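Long-range contact in mariner Mos1 transposase (Drosophila mauritiana, PDB 4MDB), which cuts the Mos1 transposon out of DNA and pastes it elsewhere, using a metal-dependent RNase H-like catalytic domain inhibited here by raltegravir: residues L73-Y85 / F194-H207. The protein carries 1 engineered substitution. Sequence-based numbering, arbitrary orientation.
Sequences LCVWWDQSGVIYY and FAAKDDEFYWRGIH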
loop_
_atom_site.group_PDB
_atom_site.type_symbol
_atom_site.label_atom_id
_atom_site.label_comp_id
_atom_site.label_asym_id
_atom_site.label_seq_id
_atom_site.Cartn_x
_atom_site.Cartn_y
_atom_site.Cartn_z
ATOM N N LEU A 73 10.920 -4.801 -2.205
ATOM C CA LEU A 73 10.354 -4.351 -0.928
ATOM C C LEU A 73 8.862 -4.580 -1.023
ATOM O O LEU A 73 8.203 -4.081 -1.977
ATOM C CB LEU A 73 10.670 -2.936 -0.645
ATOM C CG LEU A 73 9.986 -2.214 0.505
ATOM C CD1 LEU A 73 10.361 -2.796 1.847
ATOM C CD2 LEU A 73 10.322 -0.778 0.426
ATOM N N CYS A 74 8.309 -5.204 0.017
ATOM C CA CYS A 74 6.859 -5.401 0.156
ATOM C C CYS A 74 6.531 -4.789 1.498
ATOM O O CYS A 74 7.027 -5.259 2.509
ATOM C CB CYS A 74 6.530 -6.851 0.167
ATOM S SG CYS A 74 7.206 -7.774 -1.267
ATOM N N VAL A 75 5.701 -3.770 1.527
ATOM C CA VAL A 75 5.500 -3.110 2.820
ATOM C C VAL A 75 4.034 -2.783 3.004
ATOM O O VAL A 75 3.337 -2.402 2.066
ATOM C CB VAL A 75 6.390 -1.820 2.908
ATOM C CG1 VAL A 75 6.115 -0.880 1.729
ATOM C CG2 VAL A 75 6.153 -1.018 4.153
ATOM N N TRP A 76 3.638 -2.783 4.260
ATOM C CA TRP A 76 2.263 -2.489 4.691
ATOM C C TRP A 76 2.299 -1.516 5.855
ATOM O O TRP A 76 3.129 -1.645 6.724
ATOM C CB TRP A 76 1.457 -3.727 5.060
ATOM C CG TRP A 76 1.336 -4.713 3.975
ATOM C CD1 TRP A 76 0.325 -4.790 3.054
ATOM C CD2 TRP A 76 2.306 -5.694 3.564
ATOM N NE1 TRP A 76 0.569 -5.788 2.136
ATOM C CE2 TRP A 76 1.767 -6.375 2.467
ATOM C CE3 TRP A 76 3.550 -6.125 4.095
ATOM C CZ2 TRP A 76 2.462 -7.404 1.814
ATOM C CZ3 TRP A 76 4.241 -7.133 3.433
ATOM C CH2 TRP A 76 3.679 -7.751 2.324
ATOM N N TRP A 77 1.361 -0.571 5.852
ATOM C CA TRP A 77 1.383 0.550 6.777
ATOM C C TRP A 77 0.034 1.165 6.977
ATOM O O TRP A 77 -0.887 0.890 6.216
ATOM C CB TRP A 77 2.394 1.579 6.362
ATOM C CG TRP A 77 2.140 2.218 4.993
ATOM C CD1 TRP A 77 2.321 1.623 3.792
ATOM C CD2 TRP A 77 1.667 3.547 4.720
ATOM N NE1 TRP A 77 2.017 2.507 2.776
ATOM C CE2 TRP A 77 1.640 3.701 3.310
ATOM C CE3 TRP A 77 1.319 4.631 5.506
ATOM C CZ2 TRP A 77 1.213 4.905 2.702
ATOM C CZ3 TRP A 77 0.965 5.815 4.926
ATOM C CH2 TRP A 77 0.904 5.957 3.523
ATOM N N ASP A 78 -0.106 1.973 8.027
ATOM C CA ASP A 78 -1.304 2.714 8.291
ATOM C C ASP A 78 -0.956 4.094 8.822
ATOM O O ASP A 78 0.182 4.535 8.706
ATOM C CB ASP A 78 -2.236 1.891 9.181
ATOM C CG ASP A 78 -1.718 1.798 10.662
ATOM O OD1 ASP A 78 -0.674 2.380 10.953
ATOM O OD2 ASP A 78 -2.485 1.303 11.520
ATOM N N GLN A 79 -1.938 4.814 9.359
ATOM C CA GLN A 79 -1.727 6.193 9.690
ATOM C C GLN A 79 -0.791 6.313 10.890
ATOM O O GLN A 79 -0.361 7.443 11.159
ATOM C CB GLN A 79 -3.066 6.877 10.017
ATOM C CG GLN A 79 -3.738 6.287 11.201
ATOM C CD GLN A 79 -4.914 7.124 11.632
ATOM O OE1 GLN A 79 -5.795 7.399 10.830
ATOM N NE2 GLN A 79 -4.949 7.503 12.898
ATOM N N SER A 80 -0.438 5.207 11.539
ATOM C CA SER A 80 0.434 5.201 12.723
ATOM C C SER A 80 1.864 4.818 12.397
ATOM O O SER A 80 2.724 4.908 13.263
ATOM C CB SER A 80 -0.126 4.279 13.778
ATOM O OG SER A 80 -1.402 4.795 14.197
ATOM N N GLY A 81 2.092 4.357 11.187
ATOM C CA GLY A 81 3.431 3.884 10.777
ATOM C C GLY A 81 3.450 2.568 10.041
ATOM O O GLY A 81 2.453 1.988 9.737
ATOM N N VAL A 82 4.649 2.102 9.732
ATOM C CA VAL A 82 4.843 0.833 9.105
ATOM C C VAL A 82 4.497 -0.334 10.013
ATOM O O VAL A 82 5.015 -0.388 11.184
ATOM C CB VAL A 82 6.315 0.735 8.560
ATOM C CG1 VAL A 82 6.584 -0.658 8.089
ATOM C CG2 VAL A 82 6.518 1.813 7.504
ATOM N N ILE A 83 3.670 -1.251 9.562
ATOM C CA ILE A 83 3.250 -2.415 10.323
ATOM C C ILE A 83 4.226 -3.577 10.139
ATOM O O ILE A 83 4.658 -4.231 11.097
ATOM C CB ILE A 83 1.779 -2.777 10.028
ATOM C CG1 ILE A 83 0.857 -1.583 10.392
ATOM C CG2 ILE A 83 1.316 -4.036 10.763
ATOM C CD1 ILE A 83 -0.476 -1.566 9.676
ATOM N N TYR A 84 4.590 -3.870 8.879
ATOM C CA TYR A 84 5.273 -5.058 8.533
ATOM C C TYR A 84 5.891 -4.828 7.185
ATOM O O TYR A 84 5.322 -4.143 6.370
ATOM C CB TYR A 84 4.365 -6.243 8.482
ATOM C CG TYR A 84 5.019 -7.537 8.090
ATOM C CD1 TYR A 84 5.965 -8.115 8.918
ATOM C CD2 TYR A 84 4.761 -8.172 6.885
ATOM C CE1 TYR A 84 6.538 -9.351 8.606
ATOM C CE2 TYR A 84 5.311 -9.401 6.578
ATOM C CZ TYR A 84 6.219 -9.963 7.438
ATOM O OH TYR A 84 6.812 -11.129 7.061
ATOM N N TYR A 85 7.088 -5.307 6.959
ATOM C CA TYR A 85 7.630 -5.384 5.576
ATOM C C TYR A 85 8.537 -6.571 5.386
ATOM O O TYR A 85 9.069 -7.144 6.363
ATOM C CB TYR A 85 8.351 -4.091 5.202
ATOM C CG TYR A 85 9.769 -3.914 5.741
ATOM C CD1 TYR A 85 10.003 -3.293 6.961
ATOM C CD2 TYR A 85 10.870 -4.334 4.995
ATOM C CE1 TYR A 85 11.298 -3.109 7.443
ATOM C CE2 TYR A 85 12.167 -4.191 5.479
ATOM C CZ TYR A 85 12.381 -3.559 6.682
ATOM O OH TYR A 85 13.656 -3.433 7.163
ATOM N N PHE A 194 12.292 4.341 7.801
ATOM C CA PHE A 194 10.894 4.216 8.302
ATOM C C PHE A 194 10.721 4.842 9.693
ATOM O O PHE A 194 9.752 5.539 10.002
ATOM C CB PHE A 194 10.418 2.756 8.322
ATOM C CG PHE A 194 10.167 2.131 6.952
ATOM C CD1 PHE A 194 9.520 2.837 5.929
ATOM C CD2 PHE A 194 10.472 0.809 6.738
ATOM C CE1 PHE A 194 9.279 2.219 4.714
ATOM C CE2 PHE A 194 10.245 0.182 5.503
ATOM C CZ PHE A 194 9.637 0.885 4.510
ATOM N N ALA A 195 11.732 4.653 10.529
ATOM C CA ALA A 195 11.593 4.967 11.954
ATOM C C ALA A 195 11.823 6.434 12.189
ATOM O O ALA A 195 11.298 7.027 13.146
ATOM C CB ALA A 195 12.612 4.146 12.712
ATOM N N ALA A 196 12.539 7.049 11.270
ATOM C CA ALA A 196 12.848 8.467 11.335
ATOM C C ALA A 196 11.690 9.391 10.950
ATOM O O ALA A 196 11.690 10.562 11.294
ATOM C CB ALA A 196 14.086 8.804 10.505
ATOM N N LYS A 197 10.720 8.865 10.200
ATOM C CA LYS A 197 9.512 9.610 9.882
ATOM C C LYS A 197 8.655 9.635 11.096
ATOM O O LYS A 197 8.419 8.574 11.678
ATOM C CB LYS A 197 8.693 8.842 8.805
ATOM C CG LYS A 197 9.428 8.804 7.488
ATOM C CD LYS A 197 9.610 10.169 6.883
ATOM C CE LYS A 197 9.953 10.031 5.400
ATOM N NZ LYS A 197 10.379 11.323 4.812
ATOM N N ASP A 198 8.144 10.821 11.393
ATOM C CA ASP A 198 7.232 11.014 12.506
ATOM C C ASP A 198 5.866 10.430 12.193
ATOM O O ASP A 198 5.506 10.234 11.026
ATOM C CB ASP A 198 7.072 12.501 12.790
ATOM C CG ASP A 198 8.358 13.135 13.342
ATOM O OD1 ASP A 198 9.255 12.396 13.862
ATOM O OD2 ASP A 198 8.472 14.359 13.236
ATOM N N ASP A 199 5.100 10.163 13.242
ATOM C CA ASP A 199 3.751 9.632 13.104
ATOM C C ASP A 199 2.948 10.504 12.119
ATOM O O ASP A 199 2.142 10.003 11.334
ATOM C CB ASP A 199 3.022 9.552 14.482
ATOM C CG ASP A 199 3.623 8.525 15.438
ATOM O OD1 ASP A 199 4.453 7.667 15.070
ATOM O OD2 ASP A 199 3.220 8.536 16.628
ATOM N N GLU A 200 3.192 11.813 12.119
ATOM C CA GLU A 200 2.428 12.752 11.317
ATOM C C GLU A 200 2.602 12.516 9.796
ATOM O O GLU A 200 1.675 12.749 9.019
ATOM C CB GLU A 200 2.867 14.175 11.697
ATOM C CG GLU A 200 2.505 14.615 13.135
ATOM C CD GLU A 200 3.297 13.963 14.356
ATOM O OE1 GLU A 200 2.736 13.884 15.440
ATOM O OE2 GLU A 200 4.464 13.543 14.305
ATOM N N PHE A 201 3.781 12.083 9.377
ATOM C CA PHE A 201 4.032 11.796 7.963
ATOM C C PHE A 201 3.126 10.658 7.486
ATOM O O PHE A 201 2.592 10.724 6.363
ATOM C CB PHE A 201 5.481 11.340 7.842
ATOM C CG PHE A 201 5.838 10.725 6.533
ATOM C CD1 PHE A 201 6.214 11.505 5.451
ATOM C CD2 PHE A 201 5.762 9.343 6.354
ATOM C CE1 PHE A 201 6.588 10.893 4.263
ATOM C CE2 PHE A 201 6.113 8.757 5.170
ATOM C CZ PHE A 201 6.474 9.541 4.108
ATOM N N TYR A 202 2.970 9.624 8.318
ATOM C CA TYR A 202 2.126 8.470 7.960
ATOM C C TYR A 202 0.665 8.868 7.940
ATOM O O TYR A 202 -0.100 8.534 6.996
ATOM C CB TYR A 202 2.390 7.292 8.888
ATOM C CG TYR A 202 3.779 6.761 8.722
ATOM C CD1 TYR A 202 4.124 6.002 7.618
ATOM C CD2 TYR A 202 4.796 7.056 9.645
ATOM C CE1 TYR A 202 5.398 5.511 7.419
ATOM C CE2 TYR A 202 6.068 6.530 9.459
ATOM C CZ TYR A 202 6.385 5.764 8.367
ATOM O OH TYR A 202 7.695 5.233 8.211
ATOM N N TRP A 203 0.278 9.644 8.975
ATOM C CA TRP A 203 -1.081 10.146 9.067
ATOM C C TRP A 203 -1.448 10.986 7.812
ATOM O O TRP A 203 -2.480 10.744 7.210
ATOM C CB TRP A 203 -1.283 10.940 10.354
ATOM C CG TRP A 203 -2.677 11.336 10.673
ATOM C CD1 TRP A 203 -3.573 10.610 11.398
ATOM C CD2 TRP A 203 -3.348 12.462 10.219
ATOM N NE1 TRP A 203 -4.786 11.258 11.454
ATOM C CE2 TRP A 203 -4.684 12.393 10.707
ATOM C CE3 TRP A 203 -2.978 13.534 9.448
ATOM C CZ2 TRP A 203 -5.609 13.387 10.444
ATOM C CZ3 TRP A 203 -3.964 14.560 9.193
ATOM C CH2 TRP A 203 -5.208 14.439 9.641
ATOM N N ARG A 204 -0.600 11.908 7.451
ATOM C CA ARG A 204 -0.869 12.739 6.268
ATOM C C ARG A 204 -1.060 11.907 4.989
ATOM O O ARG A 204 -1.953 12.169 4.166
ATOM C CB ARG A 204 0.212 13.806 6.106
ATOM C CG ARG A 204 0.140 14.944 7.136
ATOM C CD ARG A 204 1.114 16.084 6.748
ATOM N NE ARG A 204 2.481 15.677 6.993
ATOM C CZ ARG A 204 3.156 15.921 8.120
ATOM N NH1 ARG A 204 2.596 16.621 9.115
ATOM N NH2 ARG A 204 4.411 15.470 8.246
ATOM N N GLY A 205 -0.223 10.907 4.790
ATOM C CA GLY A 205 -0.305 10.126 3.597
ATOM C C GLY A 205 -1.641 9.439 3.415
ATOM O O GLY A 205 -2.209 9.409 2.329
ATOM N N ILE A 206 -2.196 8.943 4.508
ATOM C CA ILE A 206 -3.479 8.271 4.480
ATOM C C ILE A 206 -4.589 9.332 4.356
ATOM O O ILE A 206 -5.573 9.155 3.615
ATOM C CB ILE A 206 -3.713 7.453 5.773
ATOM C CG1 ILE A 206 -2.705 6.256 5.909
ATOM C CG2 ILE A 206 -5.124 6.894 5.912
ATOM C CD1 ILE A 206 -2.757 5.232 4.789
ATOM N N HIS A 207 -4.490 10.411 5.116
ATOM C CA HIS A 207 -5.586 11.419 5.097
ATOM C C HIS A 207 -5.588 12.361 3.869
ATOM O O HIS A 207 -6.520 13.167 3.705
ATOM C CB HIS A 207 -5.608 12.127 6.474
ATOM C CG HIS A 207 -6.101 11.223 7.565
ATOM N ND1 HIS A 207 -7.380 11.266 8.054
ATOM C CD2 HIS A 207 -5.499 10.199 8.221
ATOM C CE1 HIS A 207 -7.549 10.346 8.972
ATOM N NE2 HIS A 207 -6.417 9.676 9.089
#
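Gly81 CA sits over one face of the Tyr202 ring in a CH-pi contact, 3.7 Å from its centroid; the backbone conformation of Gly81, in which a CB would crowd the carbonyl O of Ser80, suits glycine. Phe201 CD2 covers the opposite face of that ring, while Trp77 CE3 touches its edge. Tyr202 OH donates to Phe194 O at 2.7 Å, in the carbonyl plane and on a lone pair; this ties helix 199-207 to helix 183-196. Val82 fills the angle between the two aromatics. With CG2 anti to the carbonyl carbon, this methyl sits over one face of Phe194, 3.5 Å from Phe194 CD1, and also reaches Tyr202 OH. Phe194 in turn directs its CE2 edge at the face of Tyr85 in an edge-to-face pair, planes at 63°, and Tyr85 OH is held by Asp191. Deeper in, Ile206 CD1 rests over the six-membered ring of Trp77, and Tyr202 O meets the indole edge in plane, 3.6 Å from Trp77 CZ3; Ser163 takes the indole NE1. At the turn, Gln79 runs alongside Trp203, its amide NE2 at the indole edge. Gln79 OE1 accepts a nearly straight bond (175°) from His207 NE2 at 2.9 Å, in the imidazole plane but above the amide plane. The His207 ring overlaps a face of Trp203. The type I turn from Asp78 to Gly81 that presents Gln79 is braced by an Asx turn, Asp78 OD1 accepting from Ser80 N, while Asp78 OD2 pairs with Arg114. Helix 199-207 runs at 90° to strand 73-78, with Asp199 and Trp203 beside the turn of a β-hairpin whose strand 69-78 adjoins the strand bearing the magnesium ligand Asp36, in the RNase H-like fold of this DDD transposase.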